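Local coordinates for DNA mismatch repair protein MutL (Aquifex aeolicus, PDB 6LZI) that probably binds and hydrolyses ATP in its N-terminal ATPase domain, held here with ADP, as part of DNA mismatch repair, at residues 96-101 against 144-149; 206-211 against 221-226; 235-240 against 263-268. One frame throughout, in Å; residues are numbered along the deposited sequence.

Contact 1 (96-101 against 144-149); sequences SSVSKF and FNLPVR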
loop_
_atom_site.group_PDB
_atom_site.type_symbol
_atom_site.label_atom_id
_atom_site.label_comp_id
_atom_site.label_asym_id
_atom_site.label_seq_id
_atom_site.Cartn_x
_atom_site.Cartn_y
_atom_site.Cartn_z
ATOM N N SER A 96 8.723 15.586 1.908
ATOM C CA SER A 96 8.704 16.730 2.837
ATOM C C SER A 96 8.953 18.046 2.129
ATOM O O SER A 96 8.577 19.115 2.634
ATOM C CB SER A 96 9.763 16.512 3.895
ATOM O OG SER A 96 11.086 16.616 3.315
ATOM N N SER A 97 9.535 17.990 0.941
ATOM C CA SER A 97 9.835 19.253 0.292
ATOM C C SER A 97 8.643 19.835 -0.468
ATOM O O SER A 97 8.759 20.913 -1.096
ATOM C CB SER A 97 11.049 19.037 -0.605
ATOM O OG SER A 97 10.774 18.181 -1.667
ATOM N N VAL A 98 7.491 19.192 -0.387
ATOM C CA VAL A 98 6.350 19.472 -1.245
ATOM C C VAL A 98 5.115 19.410 -0.346
ATOM O O VAL A 98 3.996 19.241 -0.797
ATOM C CB VAL A 98 6.460 18.479 -2.428
ATOM C CG1 VAL A 98 5.724 17.145 -2.330
ATOM C CG2 VAL A 98 6.765 19.096 -3.735
ATOM N N SER A 99 5.334 19.506 0.969
ATOM C CA SER A 99 4.269 19.407 1.931
ATOM C C SER A 99 4.697 20.063 3.228
ATOM O O SER A 99 5.862 20.441 3.424
ATOM C CB SER A 99 3.861 17.947 2.267
ATOM O OG SER A 99 4.917 17.232 2.878
ATOM N N LYS A 100 3.723 20.152 4.092
ATOM C CA LYS A 100 3.860 20.435 5.527
ATOM C C LYS A 100 3.884 19.086 6.241
ATOM O O LYS A 100 2.854 18.416 6.387
ATOM C CB LYS A 100 2.718 21.318 6.025
ATOM C CG LYS A 100 2.658 22.820 5.512
ATOM C CD LYS A 100 1.233 23.387 5.636
ATOM C CE LYS A 100 1.128 24.921 5.506
ATOM N NZ LYS A 100 2.181 25.470 4.624
ATOM N N PHE A 101 5.062 18.705 6.678
ATOM C CA PHE A 101 5.432 17.316 6.900
ATOM C C PHE A 101 5.753 17.121 8.367
ATOM O O PHE A 101 6.601 17.833 8.916
ATOM C CB PHE A 101 6.661 16.993 6.014
ATOM C CG PHE A 101 7.224 15.613 6.208
ATOM C CD1 PHE A 101 8.230 15.400 7.145
ATOM C CD2 PHE A 101 6.879 14.559 5.334
ATOM C CE1 PHE A 101 8.764 14.108 7.302
ATOM C CE2 PHE A 101 7.415 13.284 5.513
ATOM C CZ PHE A 101 8.349 13.067 6.454
ATOM N N PHE A 144 1.339 22.617 -1.596
ATOM C CA PHE A 144 0.922 23.999 -1.276
ATOM C C PHE A 144 1.878 25.041 -1.849
ATOM O O PHE A 144 1.468 26.188 -2.176
ATOM C CB PHE A 144 0.836 24.151 0.238
ATOM C CG PHE A 144 2.151 24.350 0.882
ATOM C CD1 PHE A 144 2.905 23.254 1.228
ATOM C CD2 PHE A 144 2.611 25.619 1.236
ATOM C CE1 PHE A 144 4.130 23.402 1.852
ATOM C CE2 PHE A 144 3.825 25.787 1.873
ATOM C CZ PHE A 144 4.601 24.662 2.197
ATOM N N ASN A 145 3.171 24.680 -1.951
ATOM C CA ASN A 145 4.247 25.446 -2.540
ATOM C C ASN A 145 4.271 25.399 -4.074
ATOM O O ASN A 145 5.041 26.174 -4.664
ATOM C CB ASN A 145 5.618 24.954 -1.972
ATOM C CG ASN A 145 5.915 23.428 -2.260
ATOM O OD1 ASN A 145 4.996 22.611 -2.235
ATOM N ND2 ASN A 145 7.249 23.043 -2.421
ATOM N N LEU A 146 3.428 24.571 -4.707
ATOM C CA LEU A 146 3.311 24.494 -6.179
ATOM C C LEU A 146 1.845 24.610 -6.578
ATOM O O LEU A 146 1.198 23.608 -6.891
ATOM C CB LEU A 146 3.877 23.174 -6.723
ATOM C CG LEU A 146 5.318 22.951 -6.236
ATOM C CD1 LEU A 146 5.863 21.539 -6.542
ATOM C CD2 LEU A 146 6.081 24.011 -6.978
ATOM N N PRO A 147 1.295 25.821 -6.577
ATOM C CA PRO A 147 -0.157 25.942 -6.710
ATOM C C PRO A 147 -0.682 25.442 -8.047
ATOM O O PRO A 147 -1.804 24.952 -8.103
ATOM C CB PRO A 147 -0.409 27.438 -6.485
ATOM C CG PRO A 147 0.996 28.146 -6.466
ATOM C CD PRO A 147 1.969 27.052 -6.145
ATOM N N VAL A 148 0.066 25.529 -9.140
ATOM C CA VAL A 148 -0.448 24.947 -10.385
ATOM C C VAL A 148 -0.552 23.424 -10.267
ATOM O O VAL A 148 -1.575 22.815 -10.609
ATOM C CB VAL A 148 0.448 25.375 -11.561
ATOM C CG1 VAL A 148 0.091 24.581 -12.837
ATOM C CG2 VAL A 148 0.335 26.875 -11.810
ATOM N N ARG A 149 0.516 22.774 -9.805
ATOM C CA ARG A 149 0.442 21.333 -9.606
ATOM C C ARG A 149 -0.713 20.958 -8.680
ATOM O O ARG A 149 -1.405 19.969 -8.921
ATOM C CB ARG A 149 1.748 20.779 -9.034
ATOM C CG ARG A 149 1.613 19.287 -8.747
ATOM C CD ARG A 149 2.926 18.589 -8.745
ATOM N NE ARG A 149 3.477 18.619 -10.092
ATOM C CZ ARG A 149 4.465 17.844 -10.475
ATOM N NH1 ARG A 149 4.998 17.004 -9.602
ATOM N NH2 ARG A 149 4.935 17.959 -11.705
#
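K100 lays its ammonium over one face of the F144 ring, a cation-pi contact in which NZ stands 3.4 Å from the ring centroid and 21° off the normal. NZ leans toward the CE2 rim, 3.2 Å from that atom, and the two side chains meet at about a right angle. The lysine chain runs nearly straight to CE and bends only at its last torsion (chi4 30°), which swings NZ in over the ring. F144 itself holds CG between its backbone N and carbonyl carbon, and the opposite face of its ring is backed by N145 CB. The ring's edge abuts the backbone of S99, with CE1 3.7 Å from S99 C. E119, on strand 113-119, touches F144 and is a long, weak ion partner of K100. An alanine in place of F144 would probably leave the ammonium of K100 without its aromatic platform and open a gap beside the backbone of S99. N145 reaches to the turn at S97 and V98: ND2 gives a weak, bent hydrogen bond to S97 O (2.9 Å, 125° at the hydrogen), while OD1 rests 3.6 Å from V98 CA. Beyond it L146, at the N-cap position of helix 147-151, sets CD1 3.8 Å from CG2 of V98. The contact lies at the surface of the Bergerat-type (GHKL) ATPase fold, where the turn from helix 91-96 into strand 100-106 meets the loop that leaves the neighbouring antiparallel strand 134-140.

Contact 2 (206-211 against 221-226); sequences TKTEEL and RAFVSR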
loop_
_atom_site.group_PDB
_atom_site.type_symbol
_atom_site.label_atom_id
_atom_site.label_comp_id
_atom_site.label_asym_id
_atom_site.label_seq_id
_atom_site.Cartn_x
_atom_site.Cartn_y
_atom_site.Cartn_z
ATOM N N THR A 206 -15.847 -12.082 -2.028
ATOM C CA THR A 206 -16.413 -13.190 -2.752
ATOM C C THR A 206 -15.616 -14.424 -2.378
ATOM O O THR A 206 -14.484 -14.324 -1.903
ATOM C CB THR A 206 -16.373 -12.937 -4.259
ATOM O OG1 THR A 206 -17.034 -14.005 -4.932
ATOM C CG2 THR A 206 -14.910 -12.803 -4.703
ATOM N N LYS A 207 -16.221 -15.581 -2.612
ATOM C CA LYS A 207 -15.556 -16.856 -2.425
ATOM C C LYS A 207 -14.792 -17.219 -3.689
ATOM O O LYS A 207 -15.261 -16.977 -4.801
ATOM C CB LYS A 207 -16.574 -17.947 -2.087
ATOM C CG LYS A 207 -16.014 -19.320 -2.239
ATOM C CD LYS A 207 -14.920 -19.557 -1.217
ATOM C CE LYS A 207 -14.492 -20.987 -1.219
ATOM N NZ LYS A 207 -13.430 -21.138 -0.197
ATOM N N THR A 208 -13.590 -17.748 -3.505
ATOM C CA THR A 208 -12.723 -18.084 -4.610
ATOM C C THR A 208 -12.360 -19.554 -4.553
ATOM O O THR A 208 -12.463 -20.211 -3.516
ATOM C CB THR A 208 -11.421 -17.250 -4.631
ATOM O OG1 THR A 208 -10.562 -17.656 -3.567
ATOM C CG2 THR A 208 -11.660 -15.680 -4.583
ATOM N N GLU A 209 -11.893 -20.036 -5.690
ATOM C CA GLU A 209 -11.287 -21.351 -5.828
ATOM C C GLU A 209 -9.819 -21.100 -6.088
ATOM O O GLU A 209 -9.469 -20.209 -6.890
ATOM C CB GLU A 209 -11.873 -22.163 -6.982
ATOM C CG GLU A 209 -11.217 -23.536 -7.123
ATOM C CD GLU A 209 -11.866 -24.408 -8.206
ATOM O OE1 GLU A 209 -11.471 -25.595 -8.338
ATOM O OE2 GLU A 209 -12.780 -23.915 -8.910
ATOM N N GLU A 210 -8.976 -21.835 -5.370
ATOM C CA GLU A 210 -7.539 -21.717 -5.497
ATOM C C GLU A 210 -7.045 -22.739 -6.516
ATOM O O GLU A 210 -7.335 -23.924 -6.394
ATOM C CB GLU A 210 -6.897 -21.965 -4.130
ATOM C CG GLU A 210 -5.383 -21.994 -4.128
ATOM C CD GLU A 210 -4.813 -22.040 -2.729
ATOM O OE1 GLU A 210 -5.581 -22.184 -1.758
ATOM O OE2 GLU A 210 -3.584 -21.908 -2.608
ATOM N N LEU A 211 -6.271 -22.265 -7.480
ATOM C CA LEU A 211 -5.681 -23.058 -8.549
ATOM C C LEU A 211 -4.161 -22.958 -8.458
ATOM O O LEU A 211 -3.623 -21.956 -8.001
ATOM C CB LEU A 211 -6.114 -22.535 -9.881
ATOM C CG LEU A 211 -7.629 -22.473 -10.127
ATOM C CD1 LEU A 211 -7.927 -21.768 -11.484
ATOM C CD2 LEU A 211 -8.254 -23.849 -10.043
ATOM N N ARG A 221 -0.096 -19.520 -8.603
ATOM C CA ARG A 221 -1.181 -19.732 -7.664
ATOM C C ARG A 221 -2.217 -18.658 -7.985
ATOM O O ARG A 221 -1.911 -17.455 -7.891
ATOM C CB ARG A 221 -0.668 -19.606 -6.221
ATOM C CG ARG A 221 -1.637 -19.981 -5.109
ATOM C CD ARG A 221 -1.015 -19.671 -3.750
ATOM N NE ARG A 221 -1.820 -20.231 -2.686
ATOM C CZ ARG A 221 -1.575 -20.091 -1.389
ATOM N NH1 ARG A 221 -0.521 -19.387 -0.958
ATOM N NH2 ARG A 221 -2.409 -20.660 -0.530
ATOM N N ALA A 222 -3.426 -19.076 -8.371
ATOM C CA ALA A 222 -4.496 -18.112 -8.585
ATOM C C ALA A 222 -5.692 -18.372 -7.679
ATOM O O ALA A 222 -5.898 -19.485 -7.162
ATOM C CB ALA A 222 -4.968 -18.093 -10.042
ATOM N N PHE A 223 -6.507 -17.332 -7.539
ATOM C CA PHE A 223 -7.804 -17.419 -6.874
ATOM C C PHE A 223 -8.809 -16.868 -7.850
ATOM O O PHE A 223 -8.646 -15.720 -8.283
ATOM C CB PHE A 223 -7.819 -16.604 -5.562
ATOM C CG PHE A 223 -6.732 -17.044 -4.612
ATOM C CD1 PHE A 223 -5.424 -16.545 -4.754
ATOM C CD2 PHE A 223 -6.980 -18.034 -3.676
ATOM C CE1 PHE A 223 -4.377 -17.014 -3.908
ATOM C CE2 PHE A 223 -5.982 -18.506 -2.867
ATOM C CZ PHE A 223 -4.658 -18.003 -2.987
ATOM N N VAL A 224 -9.823 -17.672 -8.197
ATOM C CA VAL A 224 -10.763 -17.313 -9.256
ATOM C C VAL A 224 -12.175 -17.311 -8.690
ATOM O O VAL A 224 -12.532 -18.172 -7.879
ATOM C CB VAL A 224 -10.655 -18.275 -10.467
ATOM C CG1 VAL A 224 -9.259 -18.208 -11.026
ATOM C CG2 VAL A 224 -10.980 -19.667 -10.055
ATOM N N SER A 225 -12.991 -16.345 -9.121
ATOM C CA SER A 225 -14.414 -16.369 -8.787
ATOM C C SER A 225 -15.180 -15.950 -10.020
ATOM O O SER A 225 -14.906 -14.865 -10.557
ATOM C CB SER A 225 -14.734 -15.427 -7.630
ATOM O OG SER A 225 -16.114 -15.459 -7.316
ATOM N N ARG A 226 -16.137 -16.770 -10.438
ATOM C CA ARG A 226 -16.552 -16.686 -11.831
ATOM C C ARG A 226 -17.691 -15.736 -12.129
ATOM O O ARG A 226 -17.812 -15.291 -13.281
ATOM C CB ARG A 226 -16.937 -18.061 -12.367
ATOM C CG ARG A 226 -15.715 -18.812 -12.745
ATOM C CD ARG A 226 -15.997 -19.937 -13.674
ATOM N NE ARG A 226 -14.748 -20.279 -14.319
ATOM C CZ ARG A 226 -14.378 -19.834 -15.514
ATOM N NH1 ARG A 226 -15.160 -19.007 -16.208
ATOM N NH2 ARG A 226 -13.213 -20.217 -16.009
#
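E210 and R221 form a salt bridge in which one carboxylate oxygen takes two donors. E210 OE2 receives R221 NH2 at 2.7 Å on its syn side, 27° out of the carboxylate plane; its modelled distance to R221 NE, 2.4 Å, is very short and its exact value doubtful. The oxygen lies at the edge of the guanidinium, and the two flat groups are turned 28° apart. R221 NH1 is hydrogen-bonded to a diethylene glycol molecule, probably from the crystallisation liquor. The E210 chain, extended beyond CG, runs beside F223, its CD 3.7 Å from ring atom CE2. Between the strands, E209 and V224 make the hydrogen-bonded antiparallel pair, with N-H and C=O of each satisfied by the other; E209 N meets V224 O at 2.9 Å, close to straight at 165°. L211 and A222 repeat the exchange, L211 N to A222 O at 2.8 Å. E210 and F223 stand between them as a non-hydrogen-bonded pair. On the face shared by L211 and V224, L211 CD1 packs on V224 CG1 at 3.8 Å, the two side chains crossing at about a right angle. Ahead of strand 209-213, hydroxyls take over: T206 OG1 and S225 OG are hydrogen-bonded at 2.9 Å, S225 OG lies 3.1 Å from K207 O, and Q228 is a further partner of S225 OG. T208 N and T208 O bond to E201 and K197 of helix 196-204. The carboxylate of E209 turns elsewhere, to K303 N. Main-chain bonds thus fix the register of hairpin 209-213/219-225, in the probably S5-like C-terminal family domain, while a charge pair part-way along and a hydroxyl pair at the open end add side-chain links.

Contact 3 (235-240 against 263-268); sequences VFINKR and LYAELP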
loop_
_atom_site.group_PDB
_atom_site.type_symbol
_atom_site.label_atom_id
_atom_site.label_comp_id
_atom_site.label_asym_id
_atom_site.label_seq_id
_atom_site.Cartn_x
_atom_site.Cartn_y
_atom_site.Cartn_z
ATOM N N VAL A 235 -2.385 -9.333 -11.114
ATOM C CA VAL A 235 -1.199 -10.130 -11.377
ATOM C C VAL A 235 -0.070 -9.643 -10.484
ATOM O O VAL A 235 0.297 -8.462 -10.515
ATOM C CB VAL A 235 -0.744 -10.043 -12.840
ATOM C CG1 VAL A 235 0.483 -10.906 -13.007
ATOM C CG2 VAL A 235 -1.862 -10.459 -13.783
ATOM N N PHE A 236 0.522 -10.563 -9.746
ATOM C CA PHE A 236 1.659 -10.257 -8.892
ATOM C C PHE A 236 2.766 -11.184 -9.338
ATOM O O PHE A 236 2.597 -12.405 -9.282
ATOM C CB PHE A 236 1.328 -10.466 -7.405
ATOM C CG PHE A 236 0.182 -9.620 -6.927
ATOM C CD1 PHE A 236 0.394 -8.306 -6.517
ATOM C CD2 PHE A 236 -1.104 -10.122 -6.925
ATOM C CE1 PHE A 236 -0.651 -7.491 -6.115
ATOM C CE2 PHE A 236 -2.200 -9.295 -6.500
ATOM C CZ PHE A 236 -1.955 -8.004 -6.077
ATOM N N ILE A 237 3.864 -10.614 -9.836
ATOM C CA ILE A 237 5.025 -11.406 -10.224
ATOM C C ILE A 237 6.108 -11.184 -9.176
ATOM O O ILE A 237 6.594 -10.060 -8.997
ATOM C CB ILE A 237 5.497 -11.078 -11.644
ATOM C CG1 ILE A 237 4.345 -11.355 -12.630
ATOM C CG2 ILE A 237 6.664 -11.963 -12.000
ATOM C CD1 ILE A 237 4.754 -11.591 -14.078
ATOM N N ASN A 238 6.469 -12.263 -8.492
ATOM C CA ASN A 238 7.435 -12.266 -7.398
ATOM C C ASN A 238 7.095 -11.150 -6.422
ATOM O O ASN A 238 7.879 -10.234 -6.166
ATOM C CB ASN A 238 8.875 -12.148 -7.912
ATOM C CG ASN A 238 9.191 -13.157 -8.986
ATOM O OD1 ASN A 238 8.309 -13.874 -9.455
ATOM N ND2 ASN A 238 10.451 -13.210 -9.402
ATOM N N LYS A 239 5.851 -11.207 -5.950
ATOM C CA LYS A 239 5.300 -10.359 -4.901
ATOM C C LYS A 239 5.135 -8.902 -5.334
ATOM O O LYS A 239 4.811 -8.060 -4.504
ATOM C CB LYS A 239 6.147 -10.458 -3.615
ATOM C CG LYS A 239 5.438 -10.000 -2.317
ATOM C CD LYS A 239 6.431 -9.866 -1.156
ATOM C CE LYS A 239 5.896 -9.004 -0.014
ATOM N NZ LYS A 239 5.281 -7.706 -0.477
ATOM N N ARG A 240 5.300 -8.580 -6.623
ATOM C CA ARG A 240 5.103 -7.187 -6.997
ATOM C C ARG A 240 3.918 -7.043 -7.949
ATOM O O ARG A 240 3.720 -7.897 -8.814
ATOM C CB ARG A 240 6.362 -6.610 -7.670
ATOM C CG ARG A 240 7.629 -6.860 -6.897
ATOM C CD ARG A 240 8.865 -6.518 -7.731
ATOM N NE ARG A 240 9.909 -7.537 -7.581
ATOM C CZ ARG A 240 11.197 -7.361 -7.885
ATOM N NH1 ARG A 240 11.621 -6.194 -8.358
ATOM N NH2 ARG A 240 12.066 -8.355 -7.710
ATOM N N LEU A 263 -3.735 -13.576 -9.636
ATOM C CA LEU A 263 -2.658 -14.469 -10.014
ATOM C C LEU A 263 -1.372 -14.068 -9.308
ATOM O O LEU A 263 -0.883 -12.946 -9.475
ATOM C CB LEU A 263 -2.449 -14.459 -11.528
ATOM C CG LEU A 263 -1.228 -15.214 -12.068
ATOM C CD1 LEU A 263 -1.390 -16.723 -11.912
ATOM C CD2 LEU A 263 -0.999 -14.851 -13.524
ATOM N N TYR A 264 -0.825 -14.998 -8.540
ATOM C CA TYR A 264 0.486 -14.855 -7.912
ATOM C C TYR A 264 1.473 -15.706 -8.688
ATOM O O TYR A 264 1.404 -16.937 -8.649
ATOM C CB TYR A 264 0.438 -15.299 -6.450
ATOM C CG TYR A 264 -0.499 -14.443 -5.634
ATOM C CD1 TYR A 264 -1.887 -14.716 -5.592
ATOM C CD2 TYR A 264 0.002 -13.364 -4.937
ATOM C CE1 TYR A 264 -2.720 -13.878 -4.812
ATOM C CE2 TYR A 264 -0.842 -12.519 -4.183
ATOM C CZ TYR A 264 -2.198 -12.832 -4.128
ATOM O OH TYR A 264 -3.056 -12.016 -3.419
ATOM N N ALA A 265 2.374 -15.049 -9.407
ATOM C CA ALA A 265 3.394 -15.722 -10.189
ATOM C C ALA A 265 4.739 -15.556 -9.492
ATOM O O ALA A 265 5.069 -14.467 -9.010
ATOM C CB ALA A 265 3.462 -15.148 -11.606
ATOM N N GLU A 266 5.498 -16.643 -9.448
ATOM C CA GLU A 266 6.857 -16.673 -8.927
ATOM C C GLU A 266 7.762 -17.162 -10.046
ATOM O O GLU A 266 7.588 -18.280 -10.542
ATOM C CB GLU A 266 6.951 -17.595 -7.715
ATOM C CG GLU A 266 8.040 -17.227 -6.708
ATOM C CD GLU A 266 8.637 -18.464 -6.078
ATOM O OE1 GLU A 266 9.140 -19.330 -6.831
ATOM O OE2 GLU A 266 8.558 -18.601 -4.837
ATOM N N LEU A 267 8.711 -16.327 -10.446
ATOM C CA LEU A 267 9.620 -16.627 -11.537
ATOM C C LEU A 267 11.043 -16.278 -11.131
ATOM O O LEU A 267 11.256 -15.344 -10.341
ATOM C CB LEU A 267 9.238 -15.848 -12.805
ATOM C CG LEU A 267 8.020 -16.386 -13.555
ATOM C CD1 LEU A 267 7.005 -15.284 -13.848
ATOM C CD2 LEU A 267 8.459 -17.090 -14.840
ATOM N N PRO A 268 12.035 -17.033 -11.626
ATOM C CA PRO A 268 13.427 -16.641 -11.399
ATOM C C PRO A 268 13.744 -15.371 -12.173
ATOM O O PRO A 268 13.165 -15.124 -13.242
ATOM C CB PRO A 268 14.226 -17.846 -11.932
ATOM C CG PRO A 268 13.328 -18.494 -12.919
ATOM C CD PRO A 268 11.926 -18.267 -12.428
HETATM O O HOH W 1 4.188 -13.139 -6.648
#
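The rings of F236 and Y264 lie side by side on one face of the sheet, near parallel (18°) but slid so far apart that they barely overlap, centroids 5.1 Å apart. Over one face of the Y264 ring comes F236 CD2, 3.7 Å from Y264 CE2. Both chi1 angles are near -60°, which puts the two CG atoms on the same side; F236 packs on helix 156-173 and Y264 on helix 196-204, its OH hydrogen-bonded to L172 O. On the opposite face of the sheet I237 CG1 meets A265 CB, and I237 CG2 touches L267 CD1. Parallel strand bonds run F236 N to L263 O (2.8 Å), A265 N to F236 O and N238 N to A265 O. N238, in the type I' turn 237-240, accepts L267 N on OD1 at 2.7 Å; ND2 donates to L267 O at a modelled 2.5 Å, too short to be exact. Water 1 joins K239 N (2.6 Å) to A265 O (2.8 Å). In this probably S5-like family domain, backbone pairing is thus carried past the end of strand 232-237, chiefly by N238 OD1 holding L267 N.

In the fold
Contacts 2 and 3 belong to one five-stranded sheet, whereas contact 1 sits at the end of strands of the larger sheet of the ATPase region, on the opposite side of the chain's centre. Strands 219-225 and 260-266 are neighbours, so contacts 2 and 3 touch directly: R221 O lies 2.8 Å from Y264 N, a probable hydrogen bond, and F223 CE1 packs on Y264 CE1 at 3.7 Å. Their centres are 16 Å apart. Contact 1 stands alone, its centre 43 Å from that of contact 2 and 35 Å from that of contact 3. It does not line the nucleotide pocket: the side chain of S97 is about 11 Å from the bound ADP.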